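Putative aldolase (Bacteroides vulgatus ATCC 8482, PDB 3DXI) is a putative aldolase of the HMGL-like family, of unestablished precise function, that folds as a TIM barrel. Local coordinates at residues A[171-175]-A[206-210]; A[192-196]-A[226-230]; A[110-114]-A[143-149]; A[165-169]-A[276-282]; A[30-36]-A[68-74]. The contacts are given in a common frame with arbitrary orientation. Residue numbers count along the deposited sequence, not the author numbering.

Four of the contacts lie within a TIM barrel of eight parallel strands; contact 4 joins that barrel to the later helix 271-278. Contacts 1, 3 and 5 each join consecutive beta-alpha units on the outside of the barrel, whereas contact 2 joins two loops at the C-terminal ends of strands 189-192 and 214-217, where TIM-barrel active sites lie. Contact 4 is its close neighbour, the centres 11 Å apart: His194 ND1 lies 3.0 Å from Ser165 O, a weak hydrogen bond, and both contacts touch the second subunit. Contact 1 also reaches contact 4, through Val174 CG2 and Ile169 CG2 at 3.9 Å. Contacts 3 and 5 stand on opposite sides of the chain's centre, 36 Å apart between contact centres.

Contact 1: residues A[171-175]-A[206-210]; sequences PKEVK and TAIDD
Lys175 lays its aliphatic chain over the methyl of Thr206, with CG 3.3 Å from Thr206 CG2. The chain leaves the backbone with chi1 m and chi2 t, and p values at chi3 and chi4 swing the ammonium round, so that Lys175 NZ meets Asp210 OD2 at 2.6 Å in a hydrogen-bonded salt bridge. Residues 171-175 form a first helical turn, closed by Lys175 N to Pro171 O at 3.1 Å. Residues 206-210 end another helix: Asp210 has left it, with phi/psi of -99/18, and its N bonds Ala207 O at 3.0 Å. The nearest CA pairs are Pro171 with Thr206 (6.2 Å) and Lys175 with Ala207 (6.4 Å). Thr206, chi1 m, points toward 171-175 and brings CG2 to 3.7 Å from Pro171 O; its OG1 is hydrogen-bonded to Ile202 O in its own helix. Val174, chi1 t, points toward 206-210, and its CG1 rests on Ala207 CB at 4.0 Å. Such packing of consecutive outer helices is characteristic of a TIM barrel. Here the start of helix 171-184, which follows strand 159-163, lies against the end of helix 200-209, which follows strand 189-192, and Pro171 also packs on Ile202 of the second subunit.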
# COMPACT_ATOMS: atom_id res chain seq x y z
N PRO A 171 8.18 4.28 -8.63
CA PRO A 171 9.17 3.28 -9.01
C PRO A 171 10.12 3.76 -10.11
O PRO A 171 11.33 3.56 -10.03
CB PRO A 171 8.32 2.10 -9.47
CG PRO A 171 7.09 2.23 -8.62
CD PRO A 171 6.82 3.71 -8.69
N LYS A 172 9.57 4.38 -11.15
CA LYS A 172 10.38 4.90 -12.25
C LYS A 172 11.41 5.90 -11.74
O LYS A 172 12.58 5.82 -12.10
CB LYS A 172 9.50 5.58 -13.30
CG LYS A 172 10.28 6.15 -14.48
CD LYS A 172 9.37 6.84 -15.49
CE LYS A 172 10.13 7.19 -16.77
NZ LYS A 172 9.26 7.77 -17.84
N GLU A 173 10.98 6.83 -10.90
CA GLU A 173 11.88 7.84 -10.34
C GLU A 173 12.97 7.23 -9.47
O GLU A 173 14.11 7.71 -9.49
CB GLU A 173 11.10 8.87 -9.54
CG GLU A 173 10.13 9.66 -10.39
CD GLU A 173 9.20 10.51 -9.56
OE1 GLU A 173 8.54 9.96 -8.65
OE2 GLU A 173 9.12 11.73 -9.82
N VAL A 174 12.62 6.18 -8.71
CA VAL A 174 13.60 5.52 -7.85
C VAL A 174 14.69 4.88 -8.71
O VAL A 174 15.88 4.99 -8.38
CB VAL A 174 12.95 4.42 -6.97
CG1 VAL A 174 14.03 3.67 -6.19
CG2 VAL A 174 11.95 5.05 -6.00
N LYS A 175 14.30 4.23 -9.80
CA LYS A 175 15.27 3.61 -10.70
C LYS A 175 16.22 4.65 -11.26
O LYS A 175 17.44 4.49 -11.21
CB LYS A 175 14.59 2.91 -11.88
CG LYS A 175 13.87 1.63 -11.55
CD LYS A 175 13.17 1.05 -12.77
CE LYS A 175 14.16 0.65 -13.85
NZ LYS A 175 15.05 -0.46 -13.39
N THR A 206 11.76 -2.39 -6.33
CA THR A 206 12.32 -1.86 -7.58
C THR A 206 13.80 -1.54 -7.39
O THR A 206 14.63 -1.85 -8.25
CB THR A 206 11.56 -0.57 -8.02
OG1 THR A 206 10.20 -0.90 -8.32
CG2 THR A 206 12.21 0.04 -9.25
N ALA A 207 14.13 -0.94 -6.25
CA ALA A 207 15.50 -0.60 -5.92
C ALA A 207 16.30 -1.88 -5.69
O ALA A 207 17.43 -2.03 -6.20
CB ALA A 207 15.54 0.28 -4.67
N ILE A 208 15.72 -2.81 -4.95
CA ILE A 208 16.38 -4.08 -4.67
C ILE A 208 16.77 -4.80 -5.97
O ILE A 208 17.91 -5.23 -6.14
CB ILE A 208 15.48 -5.02 -3.81
CG1 ILE A 208 15.35 -4.46 -2.39
CG2 ILE A 208 16.07 -6.44 -3.77
CD1 ILE A 208 14.39 -5.21 -1.47
N ASP A 209 15.82 -4.91 -6.89
CA ASP A 209 16.09 -5.58 -8.16
C ASP A 209 17.12 -4.85 -9.02
O ASP A 209 17.67 -5.44 -9.95
CB ASP A 209 14.79 -5.82 -8.94
CG ASP A 209 13.89 -6.84 -8.26
OD1 ASP A 209 14.39 -7.62 -7.42
OD2 ASP A 209 12.67 -6.87 -8.57
N ASP A 210 17.38 -3.59 -8.72
CA ASP A 210 18.39 -2.83 -9.47
C ASP A 210 19.72 -2.79 -8.73
O ASP A 210 20.57 -1.94 -9.01
CB ASP A 210 17.92 -1.40 -9.74
CG ASP A 210 17.07 -1.29 -10.99
OD1 ASP A 210 16.87 -2.31 -11.68
OD2 ASP A 210 16.61 -0.17 -11.30

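Contact 2: residues A[192-196]-A[226-230]; sequences HGHDN and AGNLK
Two irregular loops run roughly antiparallel, their end-to-end directions 140° apart, the CA atoms of His194 and Asn228 4.4 Å apart. The direct backbone hydrogen bond runs from Asp195 N to Gly227 O at 3.1 Å. Gly227 has phi/psi of 81/-167, at which a CB would press on the preceding carbonyl. The two histidine rings converge on Asn228 (chi1 m). His192 (chi1 t, chi2 130°) brings the edge of its ring to it, NE2 lying 2.6 Å from the atom modelled as Asn228 ND2, although the amide orientation is uncertain; His194 (chi1 m, chi2 177°) approaches obliquely, and His192 ND1 is held by Asp216. The CA-CB bond of Asp195 points toward 226-230, bringing CB 3.8 Å from both Ala226 O and Asn228 O; an off-rotamer chi1 of -124° turns the carboxylate so that OD1 accepts from Gly200 N and OD2 meets, at 2.8 Å, a water 3.1 Å from Lys230 N. Another water connects Gly193 O (2.8 Å) with Leu229 N (3.2 Å). A His-x-His pair ending strand 189-192 and facing an asparagine at the C-terminal mouth of a TIM barrel resembles the metal site of HMGL-like relatives; such a role here is only inferred.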
# COMPACT_ATOMS: atom_id res chain seq x y z
N HIS A 192 14.93 4.80 1.64
CA HIS A 192 14.01 4.87 2.77
C HIS A 192 12.72 5.46 2.22
O HIS A 192 12.60 6.67 2.02
CB HIS A 192 14.57 5.76 3.89
CG HIS A 192 13.70 5.81 5.11
ND1 HIS A 192 14.19 5.59 6.38
CD2 HIS A 192 12.38 6.06 5.25
CE1 HIS A 192 13.21 5.72 7.26
NE2 HIS A 192 12.10 6.00 6.60
N GLY A 193 11.74 4.59 1.97
CA GLY A 193 10.50 5.08 1.42
C GLY A 193 9.43 5.36 2.45
O GLY A 193 9.44 4.79 3.55
N HIS A 194 8.52 6.26 2.11
CA HIS A 194 7.40 6.57 2.99
C HIS A 194 6.16 6.00 2.33
O HIS A 194 6.13 5.80 1.10
CB HIS A 194 7.27 8.07 3.22
CG HIS A 194 8.27 8.61 4.20
ND1 HIS A 194 8.37 9.96 4.49
CD2 HIS A 194 9.20 7.99 4.95
CE1 HIS A 194 9.32 10.13 5.39
NE2 HIS A 194 9.84 8.96 5.69
N ASP A 195 5.12 5.74 3.12
CA ASP A 195 3.92 5.11 2.61
C ASP A 195 2.71 6.01 2.32
O ASP A 195 1.58 5.52 2.33
CB ASP A 195 3.51 3.98 3.56
CG ASP A 195 3.38 2.65 2.85
OD1 ASP A 195 4.10 2.43 1.85
OD2 ASP A 195 2.57 1.81 3.29
N ASN A 196 2.94 7.29 2.05
CA ASN A 196 1.83 8.19 1.77
C ASN A 196 0.94 7.67 0.64
O ASN A 196 -0.28 7.80 0.70
CB ASN A 196 2.35 9.59 1.44
CG ASN A 196 2.96 10.28 2.64
OD1 ASN A 196 2.46 11.31 3.10
ND2 ASN A 196 4.04 9.72 3.16
N ALA A 226 1.91 9.16 7.60
CA ALA A 226 1.61 7.96 6.83
C ALA A 226 2.58 6.82 7.15
O ALA A 226 2.34 5.67 6.81
CB ALA A 226 1.65 8.27 5.34
N GLY A 227 3.68 7.16 7.81
CA GLY A 227 4.64 6.14 8.20
C GLY A 227 5.61 5.67 7.13
O GLY A 227 5.73 6.27 6.07
N ASN A 228 6.28 4.56 7.44
CA ASN A 228 7.28 3.98 6.55
C ASN A 228 6.83 2.66 5.93
O ASN A 228 5.71 2.21 6.14
CB ASN A 228 8.58 3.72 7.32
CG ASN A 228 9.11 4.95 8.01
OD1 ASN A 228 9.13 5.04 9.23
ND2 ASN A 228 9.56 5.91 7.22
N LEU A 229 7.71 2.06 5.15
CA LEU A 229 7.43 0.77 4.55
C LEU A 229 7.32 -0.19 5.73
O LEU A 229 8.13 -0.13 6.65
CB LEU A 229 8.58 0.33 3.65
CG LEU A 229 8.70 -1.15 3.28
CD1 LEU A 229 7.45 -1.62 2.55
CD2 LEU A 229 9.92 -1.34 2.41
N LYS A 230 6.30 -1.06 5.72
CA LYS A 230 6.12 -2.02 6.80
C LYS A 230 7.13 -3.15 6.63
O LYS A 230 7.12 -3.87 5.62
CB LYS A 230 4.68 -2.57 6.79
CG LYS A 230 3.65 -1.49 7.08
CD LYS A 230 2.26 -2.05 7.34
CE LYS A 230 1.55 -2.44 6.06
NZ LYS A 230 0.12 -2.04 6.16
O HOH W 1 10.77 3.01 5.20
O HOH W 2 3.95 -0.62 3.81

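Contact 3: residues A[110-114]-A[143-149]; sequences PQNID and MNGFLSK
The backbones keep their distance, the nearest CA pairs being Pro110 with Phe146 and Asp114 with Lys149, both 7.6 Å. Residues 110-111 form a short 3-10 segment leading into helix 113-124. Opposite, a type II turn runs from Met143 to Phe146, closed by Phe146 N to Met143 O at 3.2 Å. Apolar packing comes first. Pro110 packs against both selenomethionine Met143 (chi1 m, chi2 t, chi3 p), whose SE is 3.7 Å from Pro110 CB, and Phe146 (chi1 t, chi2 66°). Pro110 CB makes an off-centre CH-pi contact 4.2 Å from the Phe146 ring centroid, and Ile113 CB touches the edge of that ring at CE1, 4.0 Å away. Extended Lys149 (chi1 m, then t throughout) passes Ile113 CG2 with its CD at 3.8 Å. Polar contacts flank this packing: Lys149 NZ forms a long salt bridge of 4.0 Å to Asp114 OD2, and a water bonds Pro110 O at 2.7 Å and Lys149 NZ at 3.2 Å. The contact joins the loop and helix start after strand 103-108 to the loop after strand 129-134. With no direct hydrogen bond, its chemistry implies cohesion chiefly by hydrophobic packing, supplemented by a loose charge pair and one water.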
# COMPACT_ATOMS: atom_id res chain seq x y z
N PRO A 110 19.73 18.21 1.59
CA PRO A 110 20.64 18.35 0.44
C PRO A 110 21.32 19.72 0.30
O PRO A 110 22.41 19.84 -0.25
CB PRO A 110 19.75 18.00 -0.76
CG PRO A 110 18.37 18.29 -0.27
CD PRO A 110 18.40 17.77 1.14
N GLN A 111 20.65 20.74 0.82
CA GLN A 111 21.16 22.11 0.80
C GLN A 111 22.44 22.24 1.63
O GLN A 111 23.29 23.10 1.36
CB GLN A 111 20.08 23.04 1.36
CG GLN A 111 20.55 24.43 1.74
CD GLN A 111 20.22 25.47 0.69
OE1 GLN A 111 19.11 25.52 0.17
NE2 GLN A 111 21.19 26.33 0.39
N ASN A 112 22.58 21.38 2.64
CA ASN A 112 23.73 21.39 3.55
C ASN A 112 24.67 20.20 3.37
O ASN A 112 25.39 19.83 4.31
CB ASN A 112 23.22 21.41 4.99
CG ASN A 112 22.25 22.53 5.24
OD1 ASN A 112 21.18 22.32 5.83
ND2 ASN A 112 22.60 23.73 4.80
N ILE A 113 24.68 19.59 2.19
CA ILE A 113 25.54 18.43 1.95
C ILE A 113 27.02 18.70 2.24
O ILE A 113 27.68 17.88 2.87
CB ILE A 113 25.35 17.91 0.49
CG1 ILE A 113 25.99 16.53 0.34
CG2 ILE A 113 25.95 18.89 -0.50
CD1 ILE A 113 25.31 15.46 1.19
N ASP A 114 27.54 19.84 1.79
CA ASP A 114 28.95 20.15 2.02
C ASP A 114 29.29 20.27 3.50
O ASP A 114 30.36 19.84 3.93
CB ASP A 114 29.37 21.44 1.29
CG ASP A 114 29.49 21.25 -0.22
OD1 ASP A 114 29.97 20.18 -0.66
OD2 ASP A 114 29.12 22.18 -0.97
N MSE A 143 18.44 20.25 -8.72
CA MSE A 143 19.37 21.01 -7.90
C MSE A 143 20.68 21.01 -8.65
O MSE A 143 21.37 19.98 -8.73
CB MSE A 143 19.56 20.37 -6.53
CG MSE A 143 18.46 20.71 -5.55
SE MSE A 143 18.75 19.83 -3.87
CE MSE A 143 19.99 21.07 -3.07
N ASN A 144 21.03 22.16 -9.21
CA ASN A 144 22.24 22.27 -10.00
C ASN A 144 23.52 21.98 -9.22
O ASN A 144 23.80 22.61 -8.20
CB ASN A 144 22.30 23.65 -10.64
CG ASN A 144 22.61 23.58 -12.12
OD1 ASN A 144 23.76 23.34 -12.51
ND2 ASN A 144 21.59 23.78 -12.94
N GLY A 145 24.28 21.02 -9.73
CA GLY A 145 25.54 20.64 -9.11
C GLY A 145 25.44 19.81 -7.85
O GLY A 145 26.46 19.57 -7.20
N PHE A 146 24.25 19.35 -7.48
CA PHE A 146 24.12 18.54 -6.27
C PHE A 146 24.76 17.17 -6.44
O PHE A 146 25.62 16.78 -5.65
CB PHE A 146 22.66 18.36 -5.87
CG PHE A 146 22.48 17.38 -4.74
CD1 PHE A 146 22.97 17.66 -3.47
CD2 PHE A 146 21.89 16.14 -4.97
CE1 PHE A 146 22.88 16.73 -2.45
CE2 PHE A 146 21.79 15.20 -3.95
CZ PHE A 146 22.29 15.49 -2.69
N LEU A 147 24.34 16.43 -7.46
CA LEU A 147 24.88 15.10 -7.71
C LEU A 147 26.40 15.12 -7.83
O LEU A 147 27.07 14.18 -7.42
CB LEU A 147 24.27 14.52 -8.97
CG LEU A 147 22.76 14.30 -8.89
CD1 LEU A 147 22.23 13.91 -10.27
CD2 LEU A 147 22.46 13.22 -7.87
N SER A 148 26.94 16.20 -8.39
CA SER A 148 28.38 16.34 -8.57
C SER A 148 29.10 16.50 -7.24
O SER A 148 30.31 16.33 -7.15
CB SER A 148 28.68 17.53 -9.47
OG SER A 148 28.06 17.38 -10.74
N LYS A 149 28.35 16.85 -6.20
CA LYS A 149 28.93 17.03 -4.87
C LYS A 149 29.05 15.72 -4.11
O LYS A 149 29.56 15.69 -2.99
CB LYS A 149 28.08 18.01 -4.05
CG LYS A 149 27.99 19.40 -4.65
CD LYS A 149 27.11 20.31 -3.80
CE LYS A 149 27.04 21.70 -4.42
NZ LYS A 149 26.21 22.66 -3.61
O HOH W 3 23.93 21.36 -1.84

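Contact 4: residues A[165-169]-A[276-282]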
# COMPACT_ATOMS: atom_id res chain seq x y z
N SER A 165 11.18 11.58 1.29
CA SER A 165 10.64 12.50 2.29
C SER A 165 9.14 12.77 2.27
O SER A 165 8.49 12.75 3.31
CB SER A 165 11.39 13.84 2.22
OG SER A 165 12.73 13.69 2.67
N PHE A 166 8.59 13.02 1.09
CA PHE A 166 7.16 13.31 0.97
C PHE A 166 6.29 12.08 0.79
O PHE A 166 5.07 12.15 0.97
CB PHE A 166 6.93 14.27 -0.21
CG PHE A 166 7.71 15.55 -0.11
CD1 PHE A 166 7.59 16.37 1.01
CD2 PHE A 166 8.57 15.94 -1.13
CE1 PHE A 166 8.31 17.56 1.11
CE2 PHE A 166 9.29 17.12 -1.05
CZ PHE A 166 9.16 17.93 0.08
N GLY A 167 6.90 10.95 0.45
CA GLY A 167 6.14 9.73 0.25
C GLY A 167 5.38 9.79 -1.06
O GLY A 167 4.27 9.26 -1.18
N GLY A 168 5.98 10.45 -2.05
CA GLY A 168 5.36 10.57 -3.35
C GLY A 168 6.22 10.09 -4.50
O GLY A 168 5.83 10.19 -5.66
N ILE A 169 7.40 9.56 -4.19
CA ILE A 169 8.31 9.07 -5.23
C ILE A 169 7.75 7.79 -5.86
O ILE A 169 7.20 6.94 -5.16
CB ILE A 169 9.73 8.82 -4.64
CG1 ILE A 169 10.77 8.87 -5.75
CG2 ILE A 169 9.78 7.48 -3.92
CD1 ILE A 169 10.97 10.25 -6.32
N SER A 276 -0.60 15.14 0.36
CA SER A 276 0.73 15.68 0.58
C SER A 276 1.78 14.87 -0.17
O SER A 276 2.74 15.42 -0.70
CB SER A 276 1.07 15.71 2.08
OG SER A 276 1.15 14.41 2.64
N GLY A 277 1.59 13.56 -0.21
CA GLY A 277 2.54 12.71 -0.91
C GLY A 277 2.58 12.95 -2.41
O GLY A 277 3.65 13.18 -2.98
N ALA A 278 1.42 12.89 -3.06
CA ALA A 278 1.33 13.08 -4.51
C ALA A 278 1.71 14.47 -4.98
O ALA A 278 2.09 14.66 -6.14
CB ALA A 278 -0.08 12.74 -4.99
N ASN A 279 1.61 15.45 -4.09
CA ASN A 279 1.94 16.83 -4.45
C ASN A 279 3.21 17.34 -3.76
O ASN A 279 3.47 18.54 -3.71
CB ASN A 279 0.73 17.71 -4.14
CG ASN A 279 -0.46 17.38 -5.02
OD1 ASN A 279 -0.51 17.78 -6.18
ND2 ASN A 279 -1.41 16.63 -4.49
N ASN A 280 4.00 16.41 -3.25
CA ASN A 280 5.25 16.74 -2.57
C ASN A 280 5.12 17.92 -1.62
O ASN A 280 5.77 18.95 -1.78
CB ASN A 280 6.34 17.02 -3.60
CG ASN A 280 6.54 15.86 -4.55
OD1 ASN A 280 6.54 14.70 -4.13
ND2 ASN A 280 6.72 16.16 -5.83
N ILE A 281 4.25 17.75 -0.62
CA ILE A 281 4.02 18.76 0.40
C ILE A 281 4.31 18.03 1.71
O ILE A 281 3.84 16.91 1.91
CB ILE A 281 2.55 19.21 0.44
CG1 ILE A 281 2.14 19.75 -0.93
CG2 ILE A 281 2.36 20.28 1.50
CD1 ILE A 281 0.70 20.23 -0.97
N PRO A 282 5.09 18.65 2.62
CA PRO A 282 5.35 17.94 3.88
C PRO A 282 4.00 17.65 4.53
O PRO A 282 3.13 18.53 4.59
CB PRO A 282 6.20 18.94 4.66
CG PRO A 282 5.79 20.27 4.10
CD PRO A 282 5.70 19.99 2.62
O HOH W 4 3.88 14.25 2.44
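Two glycines bring the backbones so close that CA-H groups meet carbonyl oxygens directly, with no conventional hydrogen bond across the contact. Gly168 and Gly277 have their CA atoms 4.3 Å apart; Gly168 CA lies 3.1 Å from Gly277 O, and Gly277 CA lies 3.2 Å from Phe166 O. A CB on Gly168 would fall within about 2 Å of Gly277 O, and one on Gly277 would strike Gly167 O, so both must lack a side chain. Helix 271-278 ends here in a Schellman motif, with Ile281 N bonded to Ser276 O at 2.8 Å and Asn280 N to Gly277 O at 3.3 Å; Asn280, the C-prime residue, has positive phi. This helix, which follows the eight beta-alpha units of the TIM barrel, packs on the loop after strand 159-163. Phe166 provides the largest buried surface. One face of the Phe166 ring is covered by the backbone of Asn280 and Ile281, its CD2 is 3.5 Å from Asn280 CB, and its CE1 is 3.9 Å from Pro282 CD. A water sits among Phe166 O (2.8 Å), Ser276 OG (2.7 Å) and Ile281 O (2.7 Å), while Ser276 OG is also hydrogen-bonded to Tyr273 O.

Contact 5: residues A[30-36]-A[68-74]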
# COMPACT_ATOMS: atom_id res chain seq x y z
N ILE A 30 14.51 -5.91 20.44
CA ILE A 30 15.89 -6.33 20.21
C ILE A 30 16.03 -7.84 19.99
O ILE A 30 16.74 -8.27 19.08
CB ILE A 30 16.80 -5.92 21.39
CG1 ILE A 30 16.86 -4.39 21.51
CG2 ILE A 30 18.20 -6.48 21.19
CD1 ILE A 30 17.60 -3.69 20.37
N LEU A 31 15.34 -8.64 20.79
CA LEU A 31 15.42 -10.09 20.64
C LEU A 31 14.75 -10.60 19.36
O LEU A 31 15.22 -11.56 18.75
CB LEU A 31 14.82 -10.79 21.86
CG LEU A 31 15.62 -10.54 23.15
CD1 LEU A 31 14.89 -11.14 24.34
CD2 LEU A 31 17.01 -11.15 23.01
N ALA A 32 13.67 -9.95 18.95
CA ALA A 32 12.99 -10.35 17.72
C ALA A 32 13.91 -10.06 16.54
O ALA A 32 14.00 -10.86 15.61
CB ALA A 32 11.68 -9.58 17.56
N MSE A 33 14.58 -8.92 16.58
CA MSE A 33 15.49 -8.54 15.50
C MSE A 33 16.62 -9.56 15.36
O MSE A 33 17.16 -9.74 14.27
CB MSE A 33 16.06 -7.14 15.76
CG MSE A 33 15.02 -6.02 15.74
SE MSE A 33 13.98 -5.91 14.09
CE MSE A 33 12.32 -6.64 14.76
N ASN A 34 16.98 -10.22 16.46
CA ASN A 34 18.03 -11.23 16.41
C ASN A 34 17.58 -12.40 15.54
O ASN A 34 18.40 -13.04 14.87
CB ASN A 34 18.36 -11.78 17.81
CG ASN A 34 19.28 -10.88 18.60
OD1 ASN A 34 19.85 -9.93 18.07
ND2 ASN A 34 19.46 -11.20 19.88
N GLU A 35 16.28 -12.69 15.54
CA GLU A 35 15.76 -13.82 14.77
C GLU A 35 15.08 -13.47 13.46
O GLU A 35 14.39 -14.30 12.88
CB GLU A 35 14.79 -14.64 15.63
CG GLU A 35 15.44 -15.22 16.87
CD GLU A 35 14.58 -16.27 17.55
OE1 GLU A 35 14.45 -17.38 17.00
OE2 GLU A 35 14.02 -15.97 18.63
N LEU A 36 15.28 -12.24 12.99
CA LEU A 36 14.70 -11.81 11.72
C LEU A 36 15.87 -11.45 10.81
O LEU A 36 16.94 -11.05 11.28
CB LEU A 36 13.79 -10.59 11.92
CG LEU A 36 12.47 -10.83 12.68
CD1 LEU A 36 11.74 -9.51 12.93
CD2 LEU A 36 11.58 -11.76 11.88
N LEU A 68 21.64 -3.02 25.10
CA LEU A 68 21.27 -3.41 23.75
C LEU A 68 22.43 -4.11 23.04
O LEU A 68 22.23 -5.11 22.35
CB LEU A 68 20.85 -2.18 22.94
CG LEU A 68 19.67 -1.36 23.48
CD1 LEU A 68 19.30 -0.29 22.46
CD2 LEU A 68 18.47 -2.26 23.76
N ARG A 69 23.63 -3.58 23.21
CA ARG A 69 24.81 -4.17 22.58
C ARG A 69 25.09 -5.55 23.16
O ARG A 69 25.62 -6.44 22.49
CB ARG A 69 26.03 -3.27 22.78
CG ARG A 69 27.29 -3.83 22.18
CD ARG A 69 27.09 -4.11 20.70
NE ARG A 69 27.94 -3.25 19.88
CZ ARG A 69 27.86 -3.13 18.56
NH1 ARG A 69 26.95 -3.82 17.87
NH2 ARG A 69 28.70 -2.33 17.92
N ASN A 70 24.71 -5.73 24.42
CA ASN A 70 24.92 -6.99 25.12
C ASN A 70 24.01 -8.10 24.60
O ASN A 70 24.45 -9.24 24.44
CB ASN A 70 24.67 -6.77 26.61
CG ASN A 70 25.78 -7.31 27.46
OD1 ASN A 70 26.96 -7.18 27.12
ND2 ASN A 70 25.43 -7.89 28.60
N ILE A 71 22.75 -7.77 24.32
CA ILE A 71 21.79 -8.76 23.86
C ILE A 71 21.54 -8.84 22.36
O ILE A 71 20.98 -9.83 21.88
CB ILE A 71 20.43 -8.59 24.58
CG1 ILE A 71 19.91 -7.16 24.40
CG2 ILE A 71 20.58 -8.92 26.06
CD1 ILE A 71 18.51 -6.93 24.94
N SER A 72 21.96 -7.82 21.61
CA SER A 72 21.77 -7.83 20.15
C SER A 72 22.96 -8.44 19.41
O SER A 72 24.12 -8.18 19.75
CB SER A 72 21.52 -6.41 19.63
OG SER A 72 21.45 -6.39 18.21
N THR A 73 22.67 -9.24 18.39
CA THR A 73 23.71 -9.85 17.57
C THR A 73 23.85 -9.12 16.23
O THR A 73 24.63 -9.53 15.36
CB THR A 73 23.39 -11.33 17.26
OG1 THR A 73 22.19 -11.40 16.48
CG2 THR A 73 23.20 -12.12 18.56
N LYS A 74 23.11 -8.03 16.06
CA LYS A 74 23.16 -7.26 14.82
C LYS A 74 23.91 -5.94 14.98
O LYS A 74 24.33 -5.59 16.08
CB LYS A 74 21.74 -6.99 14.33
CG LYS A 74 20.89 -8.25 14.24
CD LYS A 74 21.55 -9.31 13.35
CE LYS A 74 20.67 -10.54 13.18
NZ LYS A 74 19.33 -10.22 12.58
O HOH W 5 19.09 -7.40 17.58
O HOH W 6 21.02 -13.74 15.81
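In the outer layer of the TIM barrel, the C-terminal ends of helices 23-34 and 62-71, which follow the first and second strands, lie side by side. Asn34 makes the main polar link with both ends of its amide: ND2 donates to Ile71 O at 2.9 Å, and OD1 accepts from Thr73 N at 2.9 Å, spanning Ser72. Asn34 OD1 also takes a hydrogen bond from a water at 2.7 Å, which donates to Ile30 O (2.9 Å) as well and accepts from Ser72 OG (2.6 Å). Ser72, the first residue to leave its helix, forms an ST turn, OG accepting from Lys74 N at 3.2 Å as the chain heads for strand 75-81. Lys74 then reaches back to carbonyls at and just beyond the end of helix 23-34: NZ donates to Met33 O at 2.8 Å and weakly to Leu36 O at 2.8 Å, with Ile38 O a further partner. Towards the barrel the contact is apolar. Ile30 points toward 68-74, its CG1 3.5 Å from Leu68 CD2 and its CG2 3.7 Å from both Ile71 CG1 and Ser72 CB, while Leu68 rests on Val43 of strand 40-45.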